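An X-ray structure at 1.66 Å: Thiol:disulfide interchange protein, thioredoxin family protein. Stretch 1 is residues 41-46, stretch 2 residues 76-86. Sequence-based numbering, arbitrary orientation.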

# COMPACT_ATOMS: atom_id res chain seq x y z
N PHE A 41 3.58 -3.45 1.22
CA PHE A 41 3.99 -4.50 2.21
C PHE A 41 5.31 -4.04 2.71
O PHE A 41 6.27 -3.81 1.92
CB PHE A 41 4.14 -5.88 1.51
CG PHE A 41 2.78 -6.51 1.26
CD1 PHE A 41 2.21 -7.50 2.11
CD2 PHE A 41 2.05 -6.09 0.14
CE1 PHE A 41 0.93 -8.02 1.87
CE2 PHE A 41 0.75 -6.60 -0.12
CZ PHE A 41 0.21 -7.64 0.70
N PHE A 42 5.40 -3.87 4.01
CA PHE A 42 6.60 -3.22 4.60
C PHE A 42 6.92 -3.75 5.99
O PHE A 42 6.05 -4.39 6.61
CB PHE A 42 6.41 -1.66 4.76
CG PHE A 42 5.44 -1.30 5.85
CD1 PHE A 42 5.92 -0.77 7.06
CD2 PHE A 42 4.05 -1.47 5.70
CE1 PHE A 42 5.05 -0.48 8.10
CE2 PHE A 42 3.16 -1.13 6.75
CZ PHE A 42 3.67 -0.65 7.96
N ALA A 43 8.15 -3.42 6.52
CA ALA A 43 8.41 -3.60 7.90
C ALA A 43 9.09 -2.34 8.42
O ALA A 43 9.83 -1.69 7.67
CB ALA A 43 9.34 -4.85 8.14
N THR A 44 8.79 -1.99 9.67
CA THR A 44 9.36 -0.70 10.17
C THR A 44 10.85 -0.89 10.50
O THR A 44 11.53 0.11 10.63
CB THR A 44 8.67 -0.16 11.40
OG1 THR A 44 9.03 -0.92 12.58
CG2 THR A 44 7.13 -0.19 11.21
N TRP A 45 11.31 -2.15 10.64
CA TRP A 45 12.74 -2.34 10.89
C TRP A 45 13.59 -2.31 9.64
O TRP A 45 14.85 -2.34 9.70
CB TRP A 45 12.95 -3.66 11.66
CG TRP A 45 12.31 -4.89 11.03
CD1 TRP A 45 11.19 -5.53 11.52
CD2 TRP A 45 12.72 -5.62 9.88
NE1 TRP A 45 10.92 -6.60 10.76
CE2 TRP A 45 11.81 -6.70 9.74
CE3 TRP A 45 13.76 -5.51 8.96
CZ2 TRP A 45 11.93 -7.66 8.75
CZ3 TRP A 45 13.90 -6.47 7.95
CH2 TRP A 45 12.95 -7.50 7.83
N CYS A 46 12.95 -2.31 8.46
CA CYS A 46 13.65 -2.48 7.17
C CYS A 46 14.12 -1.13 6.64
O CYS A 46 13.34 -0.19 6.46
CB CYS A 46 12.64 -3.23 6.26
SG CYS A 46 13.36 -3.30 4.54
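Stretch 2, residues 76-86: NEQLPNVKNYM

The contact is a compact, mixed polar and apolar docking of a helix N-terminus and the loop before it against a turn that follows a strand, with one carboxylate at its centre and an apolar patch beside it; it buries 388 Å², both sides summed.

Stretch 1 leaves its strand after Phe-42 and enters a type I turn from Ala-43 to Cys-46, marked by the 3.3 Å bond from Cys-46 N to Ala-43 O. Stretch 2 starts as loop, with Asn-76 at phi/psi 53/37° and Glu-77 extended at -124/173°. Gln-78 is the N-cap, and the helix begins at Leu-79 and continues past Met-86. The nearest CA pairs set the register: Ala-43 CA lies 6.3 Å from Glu-77 CA, and Thr-44 CA 6.5 Å from Val-82 CA. Both pairs advance in the same sense along the chain, but stretch 1 is mostly turn and offers no axis for a crossing angle.

Although the CA-to-CB bond of Glu-77 points sideways, its carboxylate reaches the turn. Glu-77 OE2 accepts two hydrogen bonds from Thr-44, from N and from OG1, each 2.7 Å long. Glu-77 OE1 accepts bonds within stretch 2 from Gln-78 N at 2.9 Å and Asn-81 ND2 at 3.1 Å, so the carboxylate ties the turn to the start of the helix. Thr-44 OG1 and Asn-81 ND2 are also 3.1 Å apart, but the angle is too poor for a hydrogen bond.

One residue before Glu-77, Asn-76 O accepts a hydrogen bond from Trp-45 NE1 at 2.9 Å with a nearly linear angle of 176°; the acceptor lies at the indole edge, near the ring plane.

Along the helix, packing takes over. Thr-44 CB sits 4.0 Å from the Tyr-85 ring centroid, 23° off the normal, a CH-pi contact over one face, while Thr-44 CG2 approaches Tyr-85 CD2 to 3.3 Å. Phe-42 points away at CB, yet Phe-42 CZ comes within 4.4 Å of Val-82 CG1.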

# COMPACT_ATOMS: atom_id res chain seq x y z
N ASN A 76 6.31 -9.52 8.98
CA ASN A 76 7.50 -9.77 9.85
C ASN A 76 7.60 -8.78 10.99
O ASN A 76 8.68 -8.40 11.36
CB ASN A 76 8.79 -9.80 8.99
CG ASN A 76 8.75 -10.83 7.84
OD1 ASN A 76 9.55 -11.78 7.82
ND2 ASN A 76 7.92 -10.61 6.86
N GLU A 77 6.45 -8.39 11.55
CA GLU A 77 6.39 -7.32 12.51
C GLU A 77 5.75 -7.69 13.84
O GLU A 77 5.32 -8.86 14.07
CB GLU A 77 5.69 -6.07 11.85
CG GLU A 77 6.76 -5.13 11.27
CD GLU A 77 7.54 -4.36 12.33
OE1 GLU A 77 7.47 -4.67 13.54
OE2 GLU A 77 8.21 -3.36 11.93
N GLN A 78 5.82 -6.73 14.77
CA GLN A 78 5.15 -6.84 16.08
C GLN A 78 4.25 -5.60 16.27
O GLN A 78 4.60 -4.48 15.95
CB GLN A 78 6.16 -6.89 17.19
CG GLN A 78 6.96 -8.18 17.17
CD GLN A 78 7.93 -8.31 18.38
OE1 GLN A 78 7.73 -7.74 19.45
NE2 GLN A 78 8.97 -9.14 18.19
N LEU A 79 3.06 -5.85 16.83
CA LEU A 79 2.10 -4.77 17.04
C LEU A 79 2.63 -3.54 17.76
O LEU A 79 2.47 -2.47 17.25
CB LEU A 79 0.88 -5.43 17.77
CG LEU A 79 -0.26 -4.43 18.01
CD1 LEU A 79 -0.88 -4.07 16.69
CD2 LEU A 79 -1.28 -5.21 18.79
N PRO A 80 3.32 -3.64 18.94
CA PRO A 80 3.76 -2.41 19.55
C PRO A 80 4.80 -1.60 18.74
O PRO A 80 4.82 -0.37 18.79
CB PRO A 80 4.43 -2.90 20.88
CG PRO A 80 4.69 -4.38 20.72
CD PRO A 80 3.56 -4.83 19.78
N ASN A 81 5.61 -2.35 17.97
CA ASN A 81 6.61 -1.68 17.13
C ASN A 81 5.94 -0.93 16.00
O ASN A 81 6.24 0.25 15.80
CB ASN A 81 7.59 -2.78 16.62
CG ASN A 81 8.93 -2.23 16.12
OD1 ASN A 81 9.54 -1.34 16.69
ND2 ASN A 81 9.37 -2.77 14.99
N VAL A 82 4.96 -1.54 15.31
CA VAL A 82 4.29 -0.86 14.18
C VAL A 82 3.43 0.32 14.71
O VAL A 82 3.47 1.41 14.13
CB VAL A 82 3.41 -1.85 13.43
CG1 VAL A 82 2.73 -1.11 12.21
CG2 VAL A 82 4.32 -2.87 12.81
N LYS A 83 2.70 0.11 15.83
CA LYS A 83 1.89 1.21 16.39
C LYS A 83 2.78 2.40 16.78
O LYS A 83 2.48 3.58 16.50
CB LYS A 83 1.15 0.71 17.65
CG LYS A 83 0.28 1.77 18.39
CD LYS A 83 -1.15 1.65 17.91
CE LYS A 83 -2.13 2.60 18.73
NZ LYS A 83 -1.63 4.02 18.54
N ASN A 84 3.94 2.15 17.39
CA ASN A 84 4.84 3.27 17.70
C ASN A 84 5.46 3.96 16.50
O ASN A 84 5.59 5.13 16.49
CB ASN A 84 5.95 2.83 18.66
CG ASN A 84 6.41 3.98 19.50
OD1 ASN A 84 5.56 4.68 20.14
ND2 ASN A 84 7.68 4.28 19.47
N TYR A 85 5.79 3.22 15.43
CA TYR A 85 6.28 3.82 14.23
C TYR A 85 5.21 4.76 13.59
O TYR A 85 5.51 5.84 13.12
CB TYR A 85 6.69 2.70 13.26
CG TYR A 85 7.43 3.25 12.07
CD1 TYR A 85 8.66 3.85 12.20
CD2 TYR A 85 6.85 3.11 10.78
CE1 TYR A 85 9.32 4.36 11.08
CE2 TYR A 85 7.53 3.61 9.67
CZ TYR A 85 8.73 4.20 9.82
OH TYR A 85 9.36 4.68 8.69
N MSE A 86 3.98 4.28 13.63
CA MSE A 86 2.86 5.10 13.12
C MSE A 86 2.79 6.40 13.88
O MSE A 86 2.51 7.43 13.24
CB MSE A 86 1.53 4.32 13.20
CG MSE A 86 1.48 3.23 12.17
SE MSE A 86 -0.14 2.18 12.57
CE MSE A 86 -1.44 3.42 12.02